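Local coordinates for protein diguanylate cyclase (Pseudomonas aeruginosa, PDB 5M3C) that belongs to the diguanylate cyclase family, joins a GGDEF domain to an EAL domain, and binds guanosine-5'-triphosphate and calcium ions, at residues P12-L15 against L16-R20; L21-A24 against L25-R29; G136-A139 against P140-V143; W215-P218 against L219-E222. All blocks are in the same frame, centred on the assembly; numbering follows the deposited sequence.

Contact 1 (P12-L15 against L16-R20); sequences PNRL and LFESR
Helix 14-31 of the GGDEF domain starts here, with N13 as its N-cap. The N13 side chain reaches forward over the first turn, and OD1 accepts a hydrogen bond from L16 N at 3.1 Å. The bond is nearly straight (172°), and the donor lies almost along the C=O axis of the amide. With chi1 at 61°, CG sits between the backbone N and the carbonyl carbon, which folds the amide over the helix end. The backbone then takes up the helical pattern. F17 N donates to N13 O at 3.1 Å, and E18 N donates to R14 O at 2.8 Å.

Beside the cap, P12 CB rests on L16 CD2 at 3.7 Å. This apolar touch joins the residue before the cap to the first turn. Within the first turns, R14 and E18 run side by side and point the same way. R14 NH2 meets E18 OE2 at 2.6 Å in a salt bridge. The carboxylate oxygen comes in at the edge of the guanidinium, near its plane, although the two flat groups are turned 41° from each other. Further along, S19 OG donates to L16 O, which also accepts from R20 N. Both donors arrive from the same face of that carbonyl plane.

The buried F17 ring packs on A79, I87 and L89 of strands 77-82 and 85-90, which seats the helix on the sheet. The cap gives L16 N a nearly straight bond at the helix end, where backbone N-H groups lack the usual i-4 helical acceptor. The R14-E18 pair balances opposite charges at the surface.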
# COMPACT_ATOMS: atom_id res chain seq x y z
N PRO B 12 19.70 -12.63 37.97
CA PRO B 12 20.98 -12.08 38.40
C PRO B 12 21.17 -10.66 37.90
O PRO B 12 20.95 -10.39 36.72
CB PRO B 12 22.01 -13.02 37.74
CG PRO B 12 21.26 -14.27 37.44
CD PRO B 12 19.86 -13.84 37.14
N ASN B 13 21.58 -9.76 38.79
CA ASN B 13 21.86 -8.38 38.41
C ASN B 13 23.19 -8.28 37.67
O ASN B 13 23.88 -9.29 37.49
CB ASN B 13 21.84 -7.46 39.64
CG ASN B 13 22.89 -7.83 40.67
OD1 ASN B 13 24.00 -8.26 40.33
ND2 ASN B 13 22.56 -7.65 41.94
N ARG B 14 23.55 -7.08 37.24
CA ARG B 14 24.73 -6.89 36.39
C ARG B 14 26.04 -7.19 37.10
O ARG B 14 27.00 -7.64 36.47
CB ARG B 14 24.75 -5.48 35.79
CG ARG B 14 25.01 -4.37 36.79
CD ARG B 14 25.03 -3.02 36.09
NE ARG B 14 25.63 -1.98 36.91
CZ ARG B 14 26.94 -1.80 37.06
NH1 ARG B 14 27.40 -0.83 37.84
NH2 ARG B 14 27.80 -2.61 36.45
N LEU B 15 26.10 -6.95 38.41
CA LEU B 15 27.31 -7.25 39.16
C LEU B 15 27.61 -8.74 39.08
O LEU B 15 28.73 -9.13 38.75
CB LEU B 15 27.17 -6.80 40.62
CG LEU B 15 27.16 -5.29 40.87
CD1 LEU B 15 27.17 -4.98 42.36
CD2 LEU B 15 28.34 -4.60 40.19
N LEU B 16 26.61 -9.57 39.36
CA LEU B 16 26.78 -11.02 39.32
C LEU B 16 27.10 -11.49 37.90
O LEU B 16 27.92 -12.39 37.69
CB LEU B 16 25.53 -11.73 39.84
CG LEU B 16 25.57 -13.26 39.78
CD1 LEU B 16 26.87 -13.80 40.37
CD2 LEU B 16 24.37 -13.85 40.49
N PHE B 17 26.43 -10.88 36.93
CA PHE B 17 26.67 -11.16 35.52
C PHE B 17 28.12 -10.88 35.15
O PHE B 17 28.76 -11.67 34.45
CB PHE B 17 25.73 -10.31 34.66
CG PHE B 17 26.02 -10.40 33.19
CD1 PHE B 17 25.56 -11.47 32.44
CD2 PHE B 17 26.75 -9.40 32.55
CE1 PHE B 17 25.83 -11.55 31.09
CE2 PHE B 17 27.01 -9.48 31.20
CZ PHE B 17 26.55 -10.56 30.47
N GLU B 18 28.64 -9.75 35.63
CA GLU B 18 30.00 -9.32 35.33
C GLU B 18 31.06 -10.33 35.77
O GLU B 18 32.00 -10.61 35.03
CB GLU B 18 30.28 -7.94 35.95
CG GLU B 18 29.69 -6.78 35.16
CD GLU B 18 30.02 -5.42 35.75
OE1 GLU B 18 31.02 -5.32 36.49
OE2 GLU B 18 29.28 -4.46 35.45
N SER B 19 30.91 -10.87 36.98
CA SER B 19 31.88 -11.83 37.50
C SER B 19 31.85 -13.11 36.67
O SER B 19 32.90 -13.69 36.36
CB SER B 19 31.58 -12.16 38.97
OG SER B 19 30.55 -13.13 39.09
N ARG B 20 30.64 -13.53 36.30
CA ARG B 20 30.47 -14.74 35.50
C ARG B 20 30.95 -14.54 34.07
O ARG B 20 31.38 -15.49 33.41
CB ARG B 20 29.01 -15.19 35.52
CG ARG B 20 28.68 -15.99 36.77
CD ARG B 20 27.26 -15.78 37.26
NE ARG B 20 26.31 -16.68 36.61
CZ ARG B 20 25.18 -17.10 37.17
NH1 ARG B 20 24.85 -16.70 38.39
NH2 ARG B 20 24.38 -17.91 36.51

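Contact 2 (L21-A24 against L25-R29); sequences LNHA and LDEAR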
# COMPACT_ATOMS: atom_id res chain seq x y z
N LEU B 21 30.90 -13.30 33.59
CA LEU B 21 31.48 -12.97 32.29
C LEU B 21 33.00 -12.96 32.38
O LEU B 21 33.69 -13.51 31.52
CB LEU B 21 30.97 -11.62 31.79
CG LEU B 21 31.57 -11.11 30.47
CD1 LEU B 21 31.50 -12.16 29.37
CD2 LEU B 21 30.88 -9.83 30.03
N ASN B 22 33.52 -12.33 33.43
CA ASN B 22 34.96 -12.30 33.68
C ASN B 22 35.53 -13.71 33.78
O ASN B 22 36.55 -14.01 33.15
CB ASN B 22 35.27 -11.51 34.95
CG ASN B 22 35.30 -10.01 34.72
OD1 ASN B 22 35.51 -9.55 33.59
ND2 ASN B 22 35.11 -9.24 35.78
N HIS B 23 34.89 -14.56 34.57
CA HIS B 23 35.35 -15.94 34.72
C HIS B 23 35.37 -16.66 33.37
O HIS B 23 36.33 -17.37 33.05
CB HIS B 23 34.49 -16.71 35.71
CG HIS B 23 34.80 -18.18 35.76
ND1 HIS B 23 36.01 -18.67 36.19
CD2 HIS B 23 34.05 -19.26 35.43
CE1 HIS B 23 36.00 -19.99 36.12
NE2 HIS B 23 34.82 -20.37 35.67
N ALA B 24 34.31 -16.48 32.59
CA ALA B 24 34.21 -17.11 31.28
C ALA B 24 35.34 -16.67 30.36
O ALA B 24 35.94 -17.49 29.65
CB ALA B 24 32.87 -16.78 30.64
N LEU B 25 35.64 -15.38 30.39
CA LEU B 25 36.73 -14.84 29.59
C LEU B 25 38.04 -15.54 29.92
O LEU B 25 38.81 -15.89 29.03
CB LEU B 25 36.86 -13.33 29.81
CG LEU B 25 36.12 -12.44 28.81
CD1 LEU B 25 34.87 -13.11 28.26
CD2 LEU B 25 35.79 -11.09 29.44
N ASP B 26 38.30 -15.74 31.21
CA ASP B 26 39.51 -16.42 31.65
C ASP B 26 39.62 -17.79 30.99
O ASP B 26 40.62 -18.10 30.35
CB ASP B 26 39.54 -16.55 33.18
CG ASP B 26 39.52 -15.21 33.88
OD1 ASP B 26 39.80 -14.18 33.23
OD2 ASP B 26 39.21 -15.18 35.09
N GLU B 27 38.58 -18.60 31.15
CA GLU B 27 38.55 -19.93 30.54
C GLU B 27 38.74 -19.83 29.03
O GLU B 27 39.47 -20.61 28.43
CB GLU B 27 37.22 -20.63 30.84
CG GLU B 27 37.05 -21.04 32.29
CD GLU B 27 35.66 -21.57 32.59
OE1 GLU B 27 34.87 -21.73 31.63
OE2 GLU B 27 35.35 -21.82 33.77
N ALA B 28 38.07 -18.85 28.41
CA ALA B 28 38.17 -18.66 26.97
C ALA B 28 39.61 -18.45 26.50
O ALA B 28 40.01 -19.00 25.48
CB ALA B 28 37.30 -17.48 26.54
N ARG B 29 40.38 -17.65 27.24
CA ARG B 29 41.77 -17.38 26.88
C ARG B 29 42.60 -18.66 26.83
O ARG B 29 43.19 -18.99 25.81
CB ARG B 29 42.41 -16.40 27.86
CG ARG B 29 41.81 -15.01 27.84
CD ARG B 29 42.65 -14.02 28.64
NE ARG B 29 41.83 -12.92 29.14
CZ ARG B 29 41.37 -12.83 30.39
NH1 ARG B 29 41.66 -13.78 31.27
NH2 ARG B 29 40.64 -11.79 30.75
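L21 has CG anti to its own N (chi1 176°), and this carries the branched end toward L25. L25 turns its CD1 back to L21 CD1, 3.7 Å away. The two chains cross obliquely.

On another side of the helix H23 and E27 approach each other. The E27 chain is extended beyond CG, which lies over one face of the imidazole. The carboxylate stands nearly upright to the ring, with the planes 80° apart. The close approach of their polar atoms is doubtful at this resolution.

This is the second half of helix 14-31 in the GGDEF domain, with regular i to i+4 backbone bonds. L25 N donates to L21 O at 2.9 Å, and A28 N donates to A24 O at 2.8 Å. The bonds from D26 N and E27 N, to N22 O and H23 O, follow the same spacing. The buried L25 also packs on L142 of helix 139-155, and both L25 and A28 touch F132 of strand 119-132.

On the exposed side, R29 NH1 forms a salt bridge with D26 OD1 at 2.7 Å. It arrives on the anti side of the carboxylate, 27° out of its plane.

Contact 3 (G136-A139 against P140-V143); sequences GDDA and PTLV
This is a local contact at the N-terminal end of helix 139-155, where the loop after strand 119-132 enters the helix in the GGDEF domain. D138 holds the N-cap position, but its side chain makes no capping bond to a backbone N. It turns instead to the side chain of T141, three residues on. T141 OG1 donates to D138 OD1 at 2.8 Å, and the hydroxyl comes from above the carboxylate plane, 40° out of it. D138 CG (chi1 68°) and T141 OG1 each sit between their own backbone N and carbonyl carbon, which brings the two groups together. The two side chains cross at about a right angle. D138 OD2 lies 3.3 Å from P140 CD.

The backbone starts the helix at once. L142 N donates to D138 O at 3.2 Å, and V143 N donates to A139 O at 3.0 Å. P140 lies in the first turn, where a helix residue has no earlier carbonyl to bond, and its missing N-H costs nothing there. L142 reaches back to the loop, with CD2 3.6 Å from G136 O. G136 has a phi of 155°, a backbone shape that favours glycine.

A139 is buried and packs on L21 and N22 of helix 14-31. D137 OD2 has a long, weak ion pair with R29 of that helix.

The carboxylate of D138 stands close to the positive end of the helix dipole, which would be expected to favour its negative charge. Its bond from T141 links the cap residue to the first turn through side chains.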
# COMPACT_ATOMS: atom_id res chain seq x y z
N GLY B 136 36.02 -8.47 21.38
CA GLY B 136 36.54 -7.97 22.65
C GLY B 136 37.03 -9.07 23.56
O GLY B 136 36.59 -10.22 23.45
N ASP B 137 37.94 -8.72 24.47
CA ASP B 137 38.50 -9.69 25.40
C ASP B 137 38.30 -9.30 26.86
O ASP B 137 38.85 -9.94 27.76
CB ASP B 137 40.00 -9.90 25.14
CG ASP B 137 40.59 -11.01 25.99
OD1 ASP B 137 39.92 -12.05 26.16
OD2 ASP B 137 41.72 -10.84 26.49
N ASP B 138 37.52 -8.25 27.11
CA ASP B 138 37.16 -7.87 28.48
C ASP B 138 35.68 -7.53 28.60
O ASP B 138 35.02 -7.24 27.60
CB ASP B 138 38.03 -6.71 28.98
CG ASP B 138 37.74 -5.41 28.25
OD1 ASP B 138 37.68 -5.44 27.00
OD2 ASP B 138 37.59 -4.37 28.92
N ALA B 139 35.17 -7.55 29.82
CA ALA B 139 33.74 -7.42 30.09
C ALA B 139 33.12 -6.12 29.58
O ALA B 139 32.10 -6.14 28.88
CB ALA B 139 33.47 -7.57 31.58
N PRO B 140 33.71 -4.97 29.93
CA PRO B 140 33.16 -3.67 29.54
C PRO B 140 32.98 -3.49 28.02
O PRO B 140 31.93 -3.03 27.57
CB PRO B 140 34.19 -2.67 30.07
CG PRO B 140 34.88 -3.38 31.19
CD PRO B 140 34.91 -4.82 30.79
N THR B 141 34.00 -3.87 27.25
CA THR B 141 33.95 -3.66 25.80
C THR B 141 32.98 -4.63 25.12
O THR B 141 32.36 -4.30 24.11
CB THR B 141 35.34 -3.79 25.14
OG1 THR B 141 35.71 -5.17 25.06
CG2 THR B 141 36.39 -3.00 25.90
N LEU B 142 32.86 -5.83 25.69
CA LEU B 142 31.91 -6.82 25.17
C LEU B 142 30.49 -6.33 25.40
O LEU B 142 29.65 -6.40 24.50
CB LEU B 142 32.13 -8.18 25.84
CG LEU B 142 33.30 -9.00 25.28
CD1 LEU B 142 33.47 -10.30 26.06
CD2 LEU B 142 33.10 -9.29 23.80
N VAL B 143 30.22 -5.83 26.61
CA VAL B 143 28.91 -5.26 26.91
C VAL B 143 28.65 -4.05 26.02
O VAL B 143 27.59 -3.94 25.40
CB VAL B 143 28.80 -4.84 28.39
CG1 VAL B 143 27.62 -3.91 28.60
CG2 VAL B 143 28.67 -6.07 29.28

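Contact 4 (W215-P218 against L219-E222); sequences WYHP and LFGE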
# COMPACT_ATOMS: atom_id res chain seq x y z
N TRP B 215 18.84 23.01 8.80
CA TRP B 215 19.49 22.87 10.09
C TRP B 215 20.99 22.81 9.93
O TRP B 215 21.53 21.83 9.42
CB TRP B 215 18.98 21.61 10.81
CG TRP B 215 19.54 21.42 12.20
CD1 TRP B 215 20.04 22.39 13.02
CD2 TRP B 215 19.61 20.20 12.94
NE1 TRP B 215 20.44 21.84 14.22
CE2 TRP B 215 20.19 20.50 14.19
CE3 TRP B 215 19.26 18.87 12.67
CZ2 TRP B 215 20.41 19.53 15.17
CZ3 TRP B 215 19.48 17.91 13.63
CH2 TRP B 215 20.05 18.24 14.87
N TYR B 216 21.67 23.88 10.34
CA TYR B 216 23.13 23.89 10.36
C TYR B 216 23.64 23.74 11.79
O TYR B 216 23.15 24.40 12.70
CB TYR B 216 23.69 25.18 9.77
CG TYR B 216 25.20 25.29 9.93
CD1 TYR B 216 26.06 24.64 9.05
CD2 TYR B 216 25.75 26.03 10.96
CE1 TYR B 216 27.43 24.72 9.20
CE2 TYR B 216 27.13 26.13 11.11
CZ TYR B 216 27.96 25.47 10.23
OH TYR B 216 29.33 25.56 10.37
N HIS B 217 24.63 22.86 11.96
CA HIS B 217 25.29 22.71 13.25
C HIS B 217 26.80 22.70 13.03
O HIS B 217 27.31 21.86 12.29
CB HIS B 217 24.85 21.42 13.94
CG HIS B 217 25.16 21.40 15.41
ND1 HIS B 217 26.44 21.41 15.90
CD2 HIS B 217 24.34 21.37 16.49
CE1 HIS B 217 26.41 21.38 17.22
NE2 HIS B 217 25.15 21.36 17.60
N PRO B 218 27.52 23.62 13.68
CA PRO B 218 28.95 23.79 13.46
C PRO B 218 29.73 22.48 13.55
O PRO B 218 30.61 22.23 12.73
CB PRO B 218 29.38 24.73 14.60
CG PRO B 218 28.13 25.42 15.03
CD PRO B 218 27.01 24.46 14.78
N LEU B 219 29.40 21.67 14.54
CA LEU B 219 30.07 20.39 14.76
C LEU B 219 29.76 19.39 13.65
O LEU B 219 30.60 18.57 13.30
CB LEU B 219 29.66 19.81 16.11
CG LEU B 219 30.40 18.55 16.59
CD1 LEU B 219 31.89 18.80 16.72
CD2 LEU B 219 29.83 18.07 17.92
N PHE B 220 28.56 19.48 13.09
CA PHE B 220 28.11 18.48 12.11
C PHE B 220 27.91 19.07 10.72
O PHE B 220 27.71 18.33 9.75
CB PHE B 220 26.80 17.85 12.58
CG PHE B 220 26.89 17.18 13.91
CD1 PHE B 220 27.48 15.93 14.04
CD2 PHE B 220 26.40 17.80 15.05
CE1 PHE B 220 27.57 15.31 15.27
CE2 PHE B 220 26.49 17.18 16.28
CZ PHE B 220 27.07 15.94 16.39
N GLY B 221 27.96 20.39 10.62
CA GLY B 221 27.70 21.08 9.36
C GLY B 221 26.22 21.15 9.04
O GLY B 221 25.38 21.06 9.94
N GLU B 222 25.91 21.31 7.76
CA GLU B 222 24.52 21.32 7.30
C GLU B 222 23.93 19.92 7.39
O GLU B 222 24.31 19.03 6.63
CB GLU B 222 24.42 21.85 5.87
CG GLU B 222 24.17 23.35 5.76
CD GLU B 222 22.71 23.72 5.97
OE1 GLU B 222 21.83 22.85 5.80
OE2 GLU B 222 22.44 24.90 6.29
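H217 O is approached by two backbone donors. F220 N bonds to it at 2.8 Å, coming from above the carbonyl plane and not on a lone pair. G221 N also points at it, but the refined distance there is too short to trust. F220 and G221 thus both face H217, which is a classic beta bulge. It lies where strand 206-217 of the EAL domain turns back through P218 and L219. The antiparallel pairing continues from it. H217 N donates to G221 O at 2.8 Å and nearly straight (172°), so H217 and G221 form a hydrogen-bonded pair. Y216 and E222 form the next, non-hydrogen-bonded pair. The positive phi of G221, 77°, favours glycine at this place.

The H217 ring is held from several directions. Its ND1 accepts from L219 N at 3.3 Å, and the donor lies in the ring plane. Its NE2 is hydrogen-bonded to E181 of helix 168-187. With ND1 used as an acceptor, the proton is probably on NE2. These two bonds would fix the rotation of the imidazole. F220 then meets it in a T-shaped pair: the phenyl edge points at the imidazole face, with centroids 5.2 Å apart and planes at 65°.

W215, two residues before H217, is buried against L182 and A185 of helix 168-187, so the strand end and its turn both lean on that helix. On the other face of the strand, the Y216 ring lies obliquely to the backbone of G221 and E222. Y216 CD1 is 3.5 Å from G221 C, and E222 OE2 comes to 3.7 Å from Y216 CB.

From the N terminus the contacts follow in series, and none nests in or crosses another. Each joins adjoining residues, so none closes a long loop. Contact 1 starts helix 14-31, and contact 2 continues it, with centres 13 Å apart. Contact 3 comes more than a hundred residues later, yet it returns to the same helix. It touches contact 1 through F17 and V143, and contact 2 through L25 and D138. The start of helix 139-155 is thereby tied to helix 14-31 within the GGDEF domain. Contact 4 turns a strand end in the EAL domain. Its centre is about 33 Å from that of contact 3, and it touches none of the others.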